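Local coordinates for protein carbohydrate deacetylase (Enterococcus faecalis, PDB 2I5I) that probably removes acetyl groups from acetylated carbohydrates, a magnesium-dependent step in the breakdown of oligosaccharides, at residues T66-N70 and H130-H134. Residues are numbered along the deposited sequence; the frame is centred on the assembly and turned at random.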
loop_
_atom_site.group_PDB
_atom_site.type_symbol
_atom_site.label_atom_id
_atom_site.label_comp_id
_atom_site.label_asym_id
_atom_site.label_seq_id
_atom_site.Cartn_x
_atom_site.Cartn_y
_atom_site.Cartn_z
ATOM N N THR A 66 17.237 16.172 21.418
ATOM C CA THR A 66 18.084 15.652 22.466
ATOM C C THR A 66 19.478 16.282 22.513
ATOM O O THR A 66 20.044 16.751 21.521
ATOM C CB THR A 66 18.254 14.109 22.334
ATOM O OG1 THR A 66 18.928 13.606 23.491
ATOM C CG2 THR A 66 19.072 13.791 21.109
ATOM N N LEU A 67 20.002 16.277 23.729
ATOM C CA LEU A 67 21.370 16.608 24.035
ATOM C C LEU A 67 22.040 15.511 24.859
ATOM O O LEU A 67 23.207 15.634 25.205
ATOM C CB LEU A 67 21.457 17.920 24.831
ATOM C CG LEU A 67 21.085 19.185 24.059
ATOM C CD1 LEU A 67 21.094 20.407 24.970
ATOM C CD2 LEU A 67 22.015 19.410 22.879
ATOM N N THR A 68 21.306 14.439 25.182
ATOM C CA THR A 68 21.774 13.512 26.208
ATOM C C THR A 68 21.485 12.054 25.862
ATOM O O THR A 68 21.557 11.186 26.728
ATOM C CB THR A 68 21.079 13.824 27.559
ATOM O OG1 THR A 68 19.670 13.616 27.395
ATOM C CG2 THR A 68 21.233 15.274 27.983
ATOM N N LEU A 69 21.133 11.764 24.612
ATOM C CA LEU A 69 20.747 10.398 24.248
ATOM C C LEU A 69 21.958 9.475 24.422
ATOM O O LEU A 69 23.001 9.634 23.791
ATOM C CB LEU A 69 20.190 10.309 22.847
ATOM C CG LEU A 69 19.671 8.978 22.304
ATOM C CD1 LEU A 69 18.403 8.533 23.009
ATOM C CD2 LEU A 69 19.395 9.079 20.807
ATOM N N ASN A 70 21.769 8.508 25.311
ATOM C CA ASN A 70 22.782 7.517 25.596
ATOM C C ASN A 70 23.209 6.833 24.301
ATOM O O ASN A 70 22.378 6.401 23.520
ATOM C CB ASN A 70 22.254 6.541 26.645
ATOM C CG ASN A 70 23.264 5.516 27.099
ATOM O OD1 ASN A 70 22.927 4.337 27.000
ATOM N ND2 ASN A 70 24.444 5.876 27.584
ATOM N N HIS A 130 13.954 14.859 24.721
ATOM C CA HIS A 130 14.443 13.728 25.489
ATOM C C HIS A 130 14.973 14.218 26.826
ATOM O O HIS A 130 15.711 15.213 26.830
ATOM C CB HIS A 130 15.554 13.035 24.715
ATOM C CG HIS A 130 16.072 11.774 25.322
ATOM N ND1 HIS A 130 15.292 10.654 25.497
ATOM C CD2 HIS A 130 17.303 11.452 25.784
ATOM C CE1 HIS A 130 16.017 9.691 26.052
ATOM N NE2 HIS A 130 17.244 10.150 26.237
ATOM N N HIS A 131 14.585 13.567 27.904
ATOM C CA HIS A 131 15.006 13.957 29.242
ATOM C C HIS A 131 14.519 15.358 29.609
ATOM O O HIS A 131 15.074 15.952 30.543
ATOM C CB HIS A 131 16.534 13.905 29.344
ATOM C CG HIS A 131 17.054 12.490 29.300
ATOM N ND1 HIS A 131 18.394 12.197 29.225
ATOM C CD2 HIS A 131 16.411 11.294 29.309
ATOM C CE1 HIS A 131 18.558 10.886 29.195
ATOM N NE2 HIS A 131 17.367 10.300 29.250
ATOM N N ASN A 132 13.524 15.852 28.878
ATOM C CA ASN A 132 13.002 17.202 29.083
ATOM C C ASN A 132 14.115 18.237 29.218
ATOM O O ASN A 132 14.014 19.114 30.092
ATOM C CB ASN A 132 12.110 17.286 30.324
ATOM C CG ASN A 132 11.134 18.449 30.246
ATOM O OD1 ASN A 132 10.694 18.829 29.165
ATOM N ND2 ASN A 132 10.801 19.006 31.403
ATOM N N VAL A 133 15.153 18.155 28.387
ATOM C CA VAL A 133 16.270 19.086 28.498
ATOM C C VAL A 133 15.956 20.535 28.128
ATOM O O VAL A 133 16.703 21.411 28.606
ATOM C CB VAL A 133 17.488 18.585 27.674
ATOM C CG1 VAL A 133 18.050 17.333 28.360
ATOM C CG2 VAL A 133 17.162 18.337 26.218
ATOM N N HIS A 134 14.992 20.945 27.354
ATOM C CA HIS A 134 14.388 22.206 27.008
ATOM C C HIS A 134 13.676 22.821 28.211
ATOM O O HIS A 134 13.295 23.992 28.148
ATOM C CB HIS A 134 13.409 22.105 25.851
ATOM C CG HIS A 134 11.978 21.787 25.983
ATOM N ND1 HIS A 134 11.480 20.518 26.176
ATOM C CD2 HIS A 134 10.865 22.574 25.907
ATOM C CE1 HIS A 134 10.164 20.536 26.236
ATOM N NE2 HIS A 134 9.751 21.783 26.073
HETATM O O HOH W 1 18.211 15.163 25.653
HETATM O O HOH W 2 18.805 8.115 26.591
#
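Leu-69 and His-131 cover opposite faces of the His-130 imidazole. Leu-69 meets the ring with a single methyl: CD1 lies 4.1 Å from the ring centroid, 23° off the normal, a CH-pi contact shifted toward the rim. The two side chains cross at about a right angle. On the other face, CD2 of His-131 is offset toward the rim. Thr-66 runs alongside His-130, pointing the same way. With its hydroxyl anti to the backbone N (chi1 -171°), Thr-66 places OG1 3.5 Å from CD2 of His-130.

Thr-68 crosses His-131 at a slant. Its OG1 is 2.6 Å from ND1 of His-131, but the N-H points well off the oxygen (118°), and the hydrogen bond is weak. The first torsion of Thr-68 sets this hydroxyl between the backbone N and the carbonyl carbon. With CG2 anti to the carbonyl carbon, that methyl packs 3.8 Å from CG1 of Val-133. A water joins the loops: it accepts from Leu-67 N, donates to His-130 O and bonds to Thr-68 OG1. A second water lies 2.6 Å from His-130 NE2 and accepts from Asn-70 N.

His-130 is a predicted magnesium ligand. Asp-13, His-64 and His-130 turn donor atoms to one vacant point, consistent with an empty metal site. The contact thus packs one predicted ligand between residues of two loops.

The loops follow the parallel neighbours 60-65 and 127-129 of the central sheet, and a backbone hydrogen bond between His-130 and Leu-65 carries that pairing to the contact. Phe-97 of helix 94-97 touches Leu-67, Thr-68 and Val-133. Trp-110 of helix 103-117 packs on Leu-67 and Val-133, while Leu-140 of helix 138-151 also meets Leu-67.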